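Local coordinates for inositol monophosphatase family protein (Staphylococcus aureus subsp. aureus MSSA476, PDB 4I3Y) that probably hydrolyses inositol monophosphates to inositol and phosphate as a magnesium-dependent phosphatase inhibited by lithium, at residues I163-Q168 / D173-L178; A218-A223 / L228-L233; K133-I138 / V198-F203. All blocks are in the same frame, centred on the assembly; numbering follows the deposited sequence.

Interactions 1 and 2 are buried and mainly apolar, and both reach the same sheet, one through strand 162-164 and the other through an outermost strand, 229-232. They differ in detail: interaction 1 has no hydrogen bond between its segments and turns on a leucine methyl over a phenylalanine face, whereas interaction 2 has a backbone hydrogen bond and sets a methionine methyl over a phenylalanine face. Interaction 3 is smaller, partly buried and polar, a weak lysine-tyrosine bond linking the other large sheet to helix 191-200. Interactions 1 and 3 both touch the second subunit. Phe222 of interaction 2 packs on Lys136 and Ala137 of interaction 3, and Ser164 of interaction 1 touches Phe203 of interaction 3.

Interaction 1: residues I163-Q168 / D173-L178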
ATOM      1  N   ILE A 163      10.467  -0.514  -6.308  1.00 16.91           N
ATOM      2  CA  ILE A 163      10.892   0.707  -5.611  1.00 18.04           C
ATOM      3  C   ILE A 163       9.769   1.645  -5.360  1.00 16.95           C
ATOM      4  O   ILE A 163       8.717   1.554  -6.003  1.00 15.74           O
ATOM      5  CB  ILE A 163      12.002   1.503  -6.304  1.00 22.27           C
ATOM      6  CG1 ILE A 163      11.646   1.879  -7.731  1.00 23.00           C
ATOM      7  CG2 ILE A 163      13.310   0.744  -6.230  1.00 30.24           C
ATOM      8  CD1 ILE A 163      12.768   2.810  -8.197  1.00 27.82           C
ATOM      9  N   SER A 164      10.011   2.565  -4.431  1.00 15.58           N
ATOM     10  CA  SER A 164       8.988   3.450  -3.947  1.00 14.61           C
ATOM     11  C   SER A 164       9.549   4.862  -3.791  1.00 13.61           C
ATOM     12  O   SER A 164      10.682   5.075  -3.274  1.00 12.74           O
ATOM     13  CB  SER A 164       8.537   2.882  -2.591  1.00 15.01           C
ATOM     14  OG  SER A 164       8.043   3.847  -1.702  1.00 16.14           O
ATOM     15  N   PHE A 165       8.767   5.845  -4.230  1.00 13.03           N
ATOM     16  CA  PHE A 165       9.187   7.240  -4.151  1.00 13.39           C
ATOM     17  C   PHE A 165       7.997   8.061  -4.597  1.00 14.52           C
ATOM     18  O   PHE A 165       7.026   7.498  -5.178  1.00 12.46           O
ATOM     19  CB  PHE A 165      10.426   7.531  -5.045  1.00 13.49           C
ATOM     20  CG  PHE A 165      10.219   7.209  -6.518  1.00 13.46           C
ATOM     21  CD1 PHE A 165       9.712   8.174  -7.399  1.00 14.07           C
ATOM     22  CD2 PHE A 165      10.568   5.966  -7.028  1.00 12.88           C
ATOM     23  CE1 PHE A 165       9.514   7.886  -8.751  1.00 13.87           C
ATOM     24  CE2 PHE A 165      10.377   5.663  -8.384  1.00 13.35           C
ATOM     25  CZ  PHE A 165       9.820   6.620  -9.234  1.00 13.72           C
ATOM     26  N   ASN A 166       8.053   9.365  -4.292  1.00 14.95           N
ATOM     27  CA  ASN A 166       7.002  10.317  -4.692  1.00 16.06           C
ATOM     28  C   ASN A 166       7.352  10.779  -6.104  1.00 16.77           C
ATOM     29  O   ASN A 166       8.295  11.557  -6.324  1.00 15.74           O
ATOM     30  CB  ASN A 166       6.905  11.479  -3.691  1.00 17.47           C
ATOM     31  CG  ASN A 166       5.849  12.520  -4.076  1.00 17.00           C
ATOM     32  OD1 ASN A 166       5.198  12.429  -5.111  1.00 15.90           O
ATOM     33  ND2 ASN A 166       5.675  13.511  -3.223  1.00 19.29           N
ATOM     34  N   ALA A 167       6.603  10.260  -7.066  1.00 15.20           N
ATOM     35  CA  ALA A 167       6.891  10.522  -8.489  1.00 16.85           C
ATOM     36  C   ALA A 167       6.395  11.937  -8.905  1.00 18.57           C
ATOM     37  O   ALA A 167       6.587  12.358 -10.068  1.00 19.45           O
ATOM     38  CB  ALA A 167       6.217   9.463  -9.338  1.00 14.17           C
ATOM     39  N   GLN A 168       5.733  12.651  -7.994  1.00 17.42           N
ATOM     40  CA  GLN A 168       5.089  13.933  -8.368  1.00 17.41           C
ATOM     41  C   GLN A 168       6.027  15.069  -8.118  1.00 18.97           C
ATOM     42  O   GLN A 168       5.752  16.188  -8.480  1.00 18.75           O
ATOM     43  CB  GLN A 168       3.828  14.223  -7.558  1.00 18.06           C
ATOM     44  CG  GLN A 168       2.856  13.079  -7.505  1.00 19.27           C
ATOM     45  CD  GLN A 168       1.561  13.441  -6.815  1.00 21.40           C
ATOM     46  OE1 GLN A 168       1.032  12.675  -6.024  1.00 22.65           O
ATOM     47  NE2 GLN A 168       1.071  14.615  -7.092  1.00 20.77           N
ATOM     48  N   ASP A 173      11.912  12.522 -16.416  1.00 19.76           N
ATOM     49  CA  ASP A 173      12.874  11.673 -17.099  1.00 20.89           C
ATOM     50  C   ASP A 173      13.454  10.790 -16.057  1.00 18.79           C
ATOM     51  O   ASP A 173      13.648   9.623 -16.290  1.00 17.74           O
ATOM     52  CB  ASP A 173      14.050  12.459 -17.672  1.00 23.97           C
ATOM     53  CG  ASP A 173      13.898  12.753 -19.111  1.00 32.31           C
ATOM     54  OD1 ASP A 173      12.752  12.905 -19.595  1.00 31.48           O
ATOM     55  OD2 ASP A 173      14.956  12.853 -19.763  1.00 37.15           O
ATOM     56  N   THR A 174      13.768  11.371 -14.909  1.00 18.64           N
ATOM     57  CA  THR A 174      14.321  10.529 -13.847  1.00 19.38           C
ATOM     58  C   THR A 174      13.316   9.574 -13.231  1.00 17.97           C
ATOM     59  O   THR A 174      13.627   8.416 -12.991  1.00 17.85           O
ATOM     60  CB  THR A 174      15.340  11.219 -12.876  1.00 21.50           C
ATOM     61  OG1 THR A 174      15.282  10.655 -11.561  1.00 21.90           O
ATOM     62  CG2 THR A 174      15.313  12.696 -12.853  1.00 16.63           C
ATOM     63  N   VAL A 175      12.067  10.006 -13.136  1.00 16.97           N
ATOM     64  CA  VAL A 175      11.007   9.036 -12.808  1.00 16.49           C
ATOM     65  C   VAL A 175      10.978   7.858 -13.812  1.00 16.52           C
ATOM     66  O   VAL A 175      10.951   6.675 -13.446  1.00 16.36           O
ATOM     67  CB  VAL A 175       9.631   9.732 -12.772  1.00 16.19           C
ATOM     68  CG1 VAL A 175       8.539   8.669 -12.579  1.00 15.49           C
ATOM     69  CG2 VAL A 175       9.583  10.756 -11.629  1.00 15.21           C
ATOM     70  N   GLN A 176      10.986   8.182 -15.098  1.00 17.51           N
ATOM     71  CA  GLN A 176      11.031   7.135 -16.138  1.00 17.40           C
ATOM     72  C   GLN A 176      12.259   6.205 -15.965  1.00 16.67           C
ATOM     73  O   GLN A 176      12.144   4.951 -16.030  1.00 16.82           O
ATOM     74  CB  GLN A 176      10.916   7.764 -17.534  1.00 18.82           C
ATOM     75  CG  GLN A 176      10.707   6.751 -18.694  1.00 21.72           C
ATOM     76  CD  GLN A 176       9.407   5.962 -18.610  1.00 22.44           C
ATOM     77  OE1 GLN A 176       9.426   4.764 -18.340  1.00 30.11           O
ATOM     78  NE2 GLN A 176       8.294   6.607 -18.834  1.00 22.98           N
ATOM     79  N   ASP A 177      13.424   6.773 -15.659  1.00 15.80           N
ATOM     80  CA  ASP A 177      14.615   5.945 -15.537  1.00 15.47           C
ATOM     81  C   ASP A 177      14.508   4.991 -14.358  1.00 15.28           C
ATOM     82  O   ASP A 177      15.004   3.844 -14.446  1.00 15.49           O
ATOM     83  CB  ASP A 177      15.914   6.746 -15.466  1.00 16.42           C
ATOM     84  CG  ASP A 177      16.181   7.535 -16.746  1.00 18.15           C
ATOM     85  OD1 ASP A 177      15.675   7.109 -17.816  1.00 18.86           O
ATOM     86  OD2 ASP A 177      16.876   8.600 -16.657  1.00 18.57           O
ATOM     87  N   LEU A 178      13.868   5.447 -13.276  1.00 14.42           N
ATOM     88  CA  LEU A 178      13.682   4.601 -12.080  1.00 13.02           C
ATOM     89  C   LEU A 178      12.683   3.472 -12.391  1.00 13.65           C
ATOM     90  O   LEU A 178      12.908   2.307 -12.011  1.00 14.46           O
ATOM     91  CB  LEU A 178      13.194   5.476 -10.908  1.00 12.94           C
ATOM     92  CG  LEU A 178      14.196   6.506 -10.344  1.00 13.41           C
ATOM     93  CD1 LEU A 178      13.509   7.533  -9.446  1.00 12.56           C
ATOM     94  CD2 LEU A 178      15.242   5.766  -9.545  1.00 12.74           C
TER
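First torsions bring Phe165 and Leu178 together: the ring carbon CG of Phe165 stands between its backbone N and carbonyl carbon (chi1 58°), which turns the ring toward the helix, while CG of Leu178 lies anti to its carbonyl carbon (chi1 -68°) and sends CD1 over that ring. The resulting CH-pi contact places Leu178 CD1 3.9 Å from the centroid of the Phe165 ring, and the direction is only 15° off the ring normal. The methyl therefore sits over the face, although displaced somewhat toward the rim: CE2 and CZ of Phe165 are its nearest ring atoms. Lower on the same leucine, Leu178 CB comes within 3.8 Å of Phe165 CE2, so one residue meets the ring with two carbons.

Val175, one helical turn earlier, reaches the ring from a different direction. Val175 CG1 lies near the ring plane, at the edge, 4.0 Å from Phe165 CE1. The same methyl, Val175 CG1, also approaches Ala167 CB at 4.1 Å, and the second branch, Val175 CG2, rests 3.7 Å from Ala167 O. At the other end of the contact, CD1 of Ile163 meets Leu178 CB at 3.8 Å, the two side chains crossing at about a right angle. With no hydrogen bond between the segments, the association rests on these apolar surfaces.

The ring of Phe165 also makes an edge-to-face contact with Tyr185, whose OH is hydrogen-bonded to Phe165 O, and Ala167 packs on Phe179 of the second subunit. Strand 162-164, helix 172-181 and strand 184-185 form a beta-alpha-beta crossover with the two strands parallel and adjacent in the sheet, while helix 254-262 lies against helix 172-181 through Ile260 and Leu261, which touch Leu178.

Interaction 2: residues A218-A223 / L228-L233; sequences AQFLFA and LKMTTL
A Met-aromatic contact joins Phe220 and Met230 across a helix-turn-strand connection, in which helix 219-225 leads through a short turn into strand 229-232, an outermost strand of its sheet. The axes of segments 219-223 and 229-232 approach to 8.3 Å at 134°, so the chain turns back only roughly antiparallel.

Met230 bridges the gap. Its CG is anti to the backbone N (chi1 174°) and the rest of the chain stays extended, which carries the sulfur and terminal methyl across to Gln219 and Phe220 of the helix. Met230 CE sits almost exactly above the middle of the Phe220 ring, 3.6 Å from its centroid and 3° off the normal. All six ring carbons are nearly equidistant from it, as a centred CH-pi contact requires. Met230 SD is farther, 4.5 Å from the same Phe220 centroid, but still over the face. Where the sulfur passes the helix backbone, Met230 SD comes to 3.5 Å from Phe220 N, and Gln219 CB is 3.7 Å from Met230 SD. The amide end of Gln219 leads away, with NE2 bonded to Asp215 O and Ser195 OG.

Nearer the turn, Ala223 meets two residues: Ala223 CB lies 3.8 Å from Met230 CB, and Leu228 CB lies 3.7 Å from Ala223 CA. Leu228 also packs on Ile248, and Met230 on Phe246, both of neighbouring strand 246-249. The turn itself is closed by the backbone bond from Leu228 N to Ala223 O, 2.9 Å long.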
ATOM      1  N   ALA A 218      13.547   7.242  13.052  1.00 12.78           N
ATOM      2  CA  ALA A 218      13.669   5.858  13.533  1.00 12.24           C
ATOM      3  C   ALA A 218      14.501   4.970  12.612  1.00 12.24           C
ATOM      4  O   ALA A 218      15.108   3.978  13.059  1.00 12.44           O
ATOM      5  CB  ALA A 218      12.271   5.255  13.653  1.00 11.92           C
ATOM      6  N   GLN A 219      14.478   5.305  11.321  1.00 11.24           N
ATOM      7  CA  GLN A 219      15.048   4.477  10.300  1.00 12.30           C
ATOM      8  C   GLN A 219      16.578   4.286  10.424  1.00 13.36           C
ATOM      9  O   GLN A 219      17.108   3.221  10.008  1.00 12.58           O
ATOM     10  CB  GLN A 219      14.693   5.027   8.911  1.00 12.19           C
ATOM     11  CG  GLN A 219      13.225   4.872   8.510  1.00 11.98           C
ATOM     12  CD  GLN A 219      12.366   6.057   8.889  1.00 13.01           C
ATOM     13  OE1 GLN A 219      12.373   6.514  10.059  1.00 12.92           O
ATOM     14  NE2 GLN A 219      11.530   6.515   7.945  1.00 13.13           N
ATOM     15  N   PHE A 220      17.292   5.290  10.975  1.00 13.31           N
ATOM     16  CA  PHE A 220      18.755   5.140  11.185  1.00 13.50           C
ATOM     17  C   PHE A 220      19.090   3.860  11.876  1.00 14.28           C
ATOM     18  O   PHE A 220      19.958   3.126  11.429  1.00 16.82           O
ATOM     19  CB  PHE A 220      19.352   6.276  12.031  1.00 12.88           C
ATOM     20  CG  PHE A 220      19.394   7.624  11.323  1.00 13.44           C
ATOM     21  CD1 PHE A 220      20.452   7.951  10.483  1.00 13.56           C
ATOM     22  CD2 PHE A 220      18.379   8.582  11.537  1.00 13.62           C
ATOM     23  CE1 PHE A 220      20.469   9.200   9.852  1.00 14.20           C
ATOM     24  CE2 PHE A 220      18.399   9.798  10.906  1.00 12.73           C
ATOM     25  CZ  PHE A 220      19.444  10.103  10.036  1.00 13.38           C
ATOM     26  N   LEU A 221      18.446   3.584  13.010  1.00 13.87           N
ATOM     27  CA  LEU A 221      18.866   2.389  13.763  1.00 13.07           C
ATOM     28  C   LEU A 221      18.419   1.109  13.065  1.00 12.68           C
ATOM     29  O   LEU A 221      19.151   0.080  13.081  1.00 11.72           O
ATOM     30  CB  LEU A 221      18.348   2.484  15.217  1.00 12.97           C
ATOM     31  CG  LEU A 221      18.727   1.355  16.138  1.00 13.44           C
ATOM     32  CD1 LEU A 221      20.231   1.291  16.201  1.00 15.45           C
ATOM     33  CD2 LEU A 221      18.129   1.581  17.543  1.00 13.49           C
ATOM     34  N   PHE A 222      17.233   1.155  12.401  1.00 12.76           N
ATOM     35  CA  PHE A 222      16.822   0.013  11.586  1.00 12.04           C
ATOM     36  C   PHE A 222      17.867  -0.294  10.521  1.00 13.24           C
ATOM     37  O   PHE A 222      18.166  -1.460  10.280  1.00 13.36           O
ATOM     38  CB  PHE A 222      15.425   0.213  10.983  1.00 12.41           C
ATOM     39  CG  PHE A 222      14.286   0.059  11.984  1.00 13.05           C
ATOM     40  CD1 PHE A 222      13.743  -1.202  12.263  1.00 14.83           C
ATOM     41  CD2 PHE A 222      13.729   1.163  12.609  1.00 13.66           C
ATOM     42  CE1 PHE A 222      12.718  -1.347  13.201  1.00 15.14           C
ATOM     43  CE2 PHE A 222      12.694   1.033  13.539  1.00 13.70           C
ATOM     44  CZ  PHE A 222      12.169  -0.215  13.816  1.00 14.64           C
ATOM     45  N   ALA A 223      18.385   0.748   9.855  1.00 13.76           N
ATOM     46  CA  ALA A 223      19.305   0.567   8.724  1.00 14.97           C
ATOM     47  C   ALA A 223      20.636  -0.018   9.252  1.00 15.54           C
ATOM     48  O   ALA A 223      21.161  -0.978   8.699  1.00 15.65           O
ATOM     49  CB  ALA A 223      19.545   1.904   7.998  1.00 13.20           C
ATOM     50  N   LEU A 228      21.153  -2.105   6.073  1.00 17.78           N
ATOM     51  CA  LEU A 228      20.571  -1.341   4.940  1.00 18.43           C
ATOM     52  C   LEU A 228      21.428  -0.146   4.697  1.00 20.27           C
ATOM     53  O   LEU A 228      22.077   0.285   5.638  1.00 22.33           O
ATOM     54  CB  LEU A 228      19.160  -0.823   5.308  1.00 17.79           C
ATOM     55  CG  LEU A 228      18.150  -1.867   5.845  1.00 16.72           C
ATOM     56  CD1 LEU A 228      16.829  -1.220   6.205  1.00 16.24           C
ATOM     57  CD2 LEU A 228      17.949  -3.044   4.878  1.00 15.54           C
ATOM     58  N   LYS A 229      21.415   0.418   3.480  1.00 18.58           N
ATOM     59  CA  LYS A 229      22.051   1.702   3.222  1.00 20.35           C
ATOM     60  C   LYS A 229      21.042   2.801   3.438  1.00 20.91           C
ATOM     61  O   LYS A 229      19.928   2.734   2.868  1.00 22.43           O
ATOM     62  CB  LYS A 229      22.575   1.795   1.772  1.00 20.20           C
ATOM     63  CG  LYS A 229      23.557   0.712   1.415  1.00 23.91           C
ATOM     64  CD  LYS A 229      24.837   0.840   2.226  1.00 29.43           C
ATOM     65  CE  LYS A 229      25.904  -0.137   1.762  1.00 32.70           C
ATOM     66  NZ  LYS A 229      27.044  -0.162   2.729  1.00 37.36           N
ATOM     67  N   MET A 230      21.383   3.773   4.283  1.00 17.96           N
ATOM     68  CA  MET A 230      20.544   4.941   4.451  1.00 16.87           C
ATOM     69  C   MET A 230      21.449   6.141   4.372  1.00 18.33           C
ATOM     70  O   MET A 230      22.342   6.302   5.225  1.00 17.18           O
ATOM     71  CB  MET A 230      19.795   4.910   5.762  1.00 17.32           C
ATOM     72  CG  MET A 230      18.999   6.182   6.072  1.00 15.72           C
ATOM     73  SD  MET A 230      18.026   5.966   7.612  1.00 19.49           S
ATOM     74  CE  MET A 230      17.511   7.647   7.847  1.00 13.68           C
ATOM     75  N   THR A 231      21.268   6.936   3.311  1.00 17.24           N
ATOM     76  CA  THR A 231      22.216   8.011   2.967  1.00 16.50           C
ATOM     77  C   THR A 231      21.481   9.226   2.369  1.00 17.20           C
ATOM     78  O   THR A 231      20.270   9.197   2.047  1.00 15.01           O
ATOM     79  CB  THR A 231      23.245   7.523   1.906  1.00 17.23           C
ATOM     80  OG1 THR A 231      22.596   7.314   0.633  1.00 19.26           O
ATOM     81  CG2 THR A 231      23.925   6.235   2.324  1.00 16.59           C
ATOM     82  N   THR A 232      22.210  10.313   2.215  1.00 17.03           N
ATOM     83  CA  THR A 232      21.705  11.426   1.438  1.00 17.69           C
ATOM     84  C   THR A 232      21.771  10.951  -0.045  1.00 17.58           C
ATOM     85  O   THR A 232      22.344   9.897  -0.370  1.00 16.69           O
ATOM     86  CB  THR A 232      22.610  12.655   1.595  1.00 18.14           C
ATOM     87  OG1 THR A 232      23.828  12.372   0.916  1.00 19.37           O
ATOM     88  CG2 THR A 232      22.906  12.942   3.080  1.00 21.49           C
ATOM     89  N   LEU A 233      21.180  11.709  -0.948  1.00 17.84           N
ATOM     90  CA  LEU A 233      21.108  11.247  -2.319  1.00 18.68           C
ATOM     91  C   LEU A 233      22.478  11.479  -3.012  1.00 23.39           C
ATOM     92  O   LEU A 233      22.692  11.086  -4.176  1.00 24.02           O
ATOM     93  CB  LEU A 233      19.934  11.894  -3.036  1.00 16.14           C
ATOM     94  CG  LEU A 233      18.555  11.589  -2.450  1.00 15.58           C
ATOM     95  CD1 LEU A 233      17.475  12.378  -3.186  1.00 14.65           C
ATOM     96  CD2 LEU A 233      18.197  10.115  -2.492  1.00 13.99           C
TER

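Interaction 3: residues K133-I138 / V198-F203; sequences KLYKAI and VAKGQF
Lys200 reaches Tyr135 with the far half of its side chain. The bond from CA to CB of Lys200 is directed toward strand 133-138, and CG and CD prolong it. Lys200 CD is the first atom to come near, 3.7 Å from Tyr135 OH. A turn at the third torsion (chi3 -93°) then swings CE past the phenol: Lys200 CE lies 3.9 Å from Tyr135 CZ, approaching obliquely, and closer still to the hydroxyl oxygen. The two side chains cross at about a right angle. Lys200 NZ ends 3.1 Å from Tyr135 OH, a weak hydrogen bond with the lysine nitrogen as donor. Two conformers of Lys200 were modelled; the contact described belongs to one of them and is tentative for that reason.

The lysine stands at the carboxyl end of helix 191-200, which closes with a Schellman motif. Gly201 leaves the helix with positive phi (88°), and Gly201 N is bonded to Val198 O at 2.8 Å. Just beyond the glycine, Gln202 OE1 also accepts, weakly, from Lys200 NZ at 2.9 Å. The ammonium group thus lies between a phenol of the sheet and an amide of the loop.

On the strand side, Tyr135 CG is anti to the carbonyl carbon (chi1 -58°), which sends the ring toward the helix, where it also packs on Met196. Glu107 of the second subunit accepts a hydrogen bond from Gln202 NE2 through its OE1. Lys133 NZ stays 4.8 Å from Lys200 NZ, both side-chain nitrogens in long, weak ion pairs with that carboxylate.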
ATOM      1  N   LYS A 133       0.991  -3.277  14.096  1.00 18.04           N
ATOM      2  CA  LYS A 133       2.333  -3.824  13.929  1.00 18.13           C
ATOM      3  C   LYS A 133       3.323  -2.795  14.449  1.00 16.57           C
ATOM      4  O   LYS A 133       3.503  -1.744  13.823  1.00 16.35           O
ATOM      5  CB  LYS A 133       2.618  -4.196  12.433  1.00 18.60           C
ATOM      6  CG  LYS A 133       1.878  -5.474  11.952  1.00 20.76           C
ATOM      7  CD  LYS A 133       2.220  -5.969  10.525  1.00 23.13           C
ATOM      8  CE  LYS A 133       1.423  -5.235   9.449  1.00 28.25           C
ATOM      9  NZ  LYS A 133       1.672  -5.500   7.971  1.00 30.58           N
ATOM     10  N   LEU A 134       3.938  -3.110  15.594  1.00 16.51           N
ATOM     11  CA  LEU A 134       4.948  -2.280  16.244  1.00 14.83           C
ATOM     12  C   LEU A 134       6.326  -2.714  15.769  1.00 14.60           C
ATOM     13  O   LEU A 134       6.831  -3.790  16.124  1.00 15.66           O
ATOM     14  CB  LEU A 134       4.845  -2.344  17.784  1.00 15.00           C
ATOM     15  CG  LEU A 134       5.905  -1.494  18.532  1.00 15.37           C
ATOM     16  CD1 LEU A 134       5.850  -0.036  18.106  1.00 14.46           C
ATOM     17  CD2 LEU A 134       5.637  -1.512  20.044  1.00 16.10           C
ATOM     18  N   TYR A 135       6.911  -1.919  14.856  1.00 13.64           N
ATOM     19  CA  TYR A 135       8.300  -2.142  14.482  1.00 12.64           C
ATOM     20  C   TYR A 135       9.173  -1.462  15.557  1.00 11.71           C
ATOM     21  O   TYR A 135       8.977  -0.275  15.871  1.00 12.91           O
ATOM     22  CB  TYR A 135       8.639  -1.613  13.083  1.00 11.53           C
ATOM     23  CG  TYR A 135       7.779  -2.240  11.988  1.00 11.61           C
ATOM     24  CD1 TYR A 135       8.218  -3.401  11.352  1.00 12.01           C
ATOM     25  CD2 TYR A 135       6.541  -1.700  11.615  1.00 10.99           C
ATOM     26  CE1 TYR A 135       7.448  -4.019  10.361  1.00 13.14           C
ATOM     27  CE2 TYR A 135       5.749  -2.327  10.611  1.00 12.78           C
ATOM     28  CZ  TYR A 135       6.242  -3.479   9.981  1.00 12.07           C
ATOM     29  OH  TYR A 135       5.556  -4.168   9.016  1.00 13.86           O
ATOM     30  N   LYS A 136      10.157  -2.186  16.079  1.00 11.22           N
ATOM     31  CA  LYS A 136      11.093  -1.519  17.001  1.00 12.43           C
ATOM     32  C   LYS A 136      12.507  -1.994  16.762  1.00 13.62           C
ATOM     33  O   LYS A 136      12.711  -3.121  16.296  1.00 14.11           O
ATOM     34  CB  LYS A 136      10.685  -1.741  18.462  1.00 11.75           C
ATOM     35  CG  LYS A 136      10.826  -3.190  18.927  1.00 13.16           C
ATOM     36  CD  LYS A 136      10.469  -3.295  20.421  1.00 14.52           C
ATOM     37  CE  LYS A 136      10.809  -4.696  20.979  1.00 14.94           C
ATOM     38  NZ  LYS A 136      10.426  -4.699  22.419  1.00 15.61           N
ATOM     39  N   ALA A 137      13.458  -1.108  17.059  1.00 14.29           N
ATOM     40  CA  ALA A 137      14.883  -1.383  16.977  1.00 15.16           C
ATOM     41  C   ALA A 137      15.520  -0.980  18.327  1.00 16.33           C
ATOM     42  O   ALA A 137      15.247   0.115  18.856  1.00 15.94           O
ATOM     43  CB  ALA A 137      15.482  -0.599  15.848  1.00 12.93           C
ATOM     44  N   ILE A 138      16.322  -1.901  18.891  1.00 18.34           N
ATOM     45  CA  ILE A 138      17.002  -1.687  20.173  1.00 16.81           C
ATOM     46  C   ILE A 138      18.449  -2.058  20.064  1.00 16.23           C
ATOM     47  O   ILE A 138      18.763  -3.221  19.757  1.00 17.32           O
ATOM     48  CB  ILE A 138      16.428  -2.561  21.307  1.00 18.66           C
ATOM     49  CG1 ILE A 138      14.983  -2.167  21.593  1.00 18.80           C
ATOM     50  CG2 ILE A 138      17.347  -2.493  22.558  1.00 16.46           C
ATOM     51  CD1 ILE A 138      14.022  -3.212  21.145  1.00 19.91           C
ATOM     52  N   VAL A 198      11.291  -1.638   2.940  1.00 12.31           N
ATOM     53  CA  VAL A 198      12.708  -1.864   2.523  1.00 12.73           C
ATOM     54  C   VAL A 198      13.360  -2.790   3.560  1.00 12.73           C
ATOM     55  O   VAL A 198      14.008  -3.792   3.200  1.00 14.30           O
ATOM     56  CB  VAL A 198      13.476  -0.532   2.329  1.00 12.50           C
ATOM     57  CG1 VAL A 198      14.967  -0.796   2.026  1.00 12.17           C
ATOM     58  CG2 VAL A 198      12.855   0.303   1.194  1.00 13.01           C
ATOM     59  N   ALA A 199      13.087  -2.520   4.841  1.00 12.74           N
ATOM     60  CA  ALA A 199      13.763  -3.244   5.960  1.00 13.31           C
ATOM     61  C   ALA A 199      13.372  -4.707   5.924  1.00 13.26           C
ATOM     62  O   ALA A 199      14.189  -5.557   6.211  1.00 14.49           O
ATOM     63  CB  ALA A 199      13.405  -2.633   7.303  1.00 12.88           C
ATOM     64  N   LYS A 200      12.121  -4.959   5.528  0.50 13.33           N
ATOM     65  CA  LYS A 200      11.538  -6.291   5.439  0.50 12.83           C
ATOM     66  C   LYS A 200      12.070  -6.995   4.202  0.50 12.43           C
ATOM     67  O   LYS A 200      12.038  -8.227   4.148  0.50 12.49           O
ATOM     68  CB  LYS A 200       9.991  -6.186   5.354  0.50 12.20           C
ATOM     69  CG  LYS A 200       9.299  -5.903   6.695  0.50 12.73           C
ATOM     70  CD  LYS A 200       7.762  -5.874   6.559  0.50 12.24           C
ATOM     71  CE  LYS A 200       7.244  -4.454   6.324  0.50 12.28           C
ATOM     72  NZ  LYS A 200       5.789  -4.279   5.932  0.50 11.03           N
ATOM     73  N   GLY A 201      12.554  -6.224   3.216  1.00 12.19           N
ATOM     74  CA  GLY A 201      13.002  -6.802   1.933  1.00 12.42           C
ATOM     75  C   GLY A 201      11.907  -6.947   0.860  1.00 13.17           C
ATOM     76  O   GLY A 201      12.146  -7.579  -0.175  1.00 12.87           O
ATOM     77  N   GLN A 202      10.715  -6.340   1.109  1.00 12.68           N
ATOM     78  CA  GLN A 202       9.573  -6.217   0.144  1.00 12.38           C
ATOM     79  C   GLN A 202       9.824  -5.147  -0.964  1.00 12.70           C
ATOM     80  O   GLN A 202       9.447  -5.366  -2.107  1.00 13.67           O
ATOM     81  CB  GLN A 202       8.257  -5.831   0.902  1.00 11.72           C
ATOM     82  CG  GLN A 202       7.947  -6.809   2.044  1.00 13.11           C
ATOM     83  CD  GLN A 202       6.795  -6.268   2.868  1.00 13.16           C
ATOM     84  OE1 GLN A 202       6.932  -5.207   3.488  1.00 13.73           O
ATOM     85  NE2 GLN A 202       5.658  -6.966   2.865  1.00 12.05           N
ATOM     86  N   PHE A 203      10.477  -4.031  -0.623  1.00 12.23           N
ATOM     87  CA  PHE A 203      10.948  -3.024  -1.595  1.00 11.92           C
ATOM     88  C   PHE A 203      12.485  -3.046  -1.596  1.00 12.82           C
ATOM     89  O   PHE A 203      13.090  -3.323  -0.557  1.00 11.65           O
ATOM     90  CB  PHE A 203      10.496  -1.610  -1.129  1.00 11.29           C
ATOM     91  CG  PHE A 203       8.997  -1.371  -1.197  1.00 10.57           C
ATOM     92  CD1 PHE A 203       8.158  -2.284  -1.797  1.00  9.90           C
ATOM     93  CD2 PHE A 203       8.469  -0.138  -0.775  1.00 10.25           C
ATOM     94  CE1 PHE A 203       6.759  -2.031  -1.874  1.00 10.54           C
ATOM     95  CE2 PHE A 203       7.115   0.136  -0.857  1.00 10.13           C
ATOM     96  CZ  PHE A 203       6.245  -0.829  -1.395  1.00 10.15           C
TER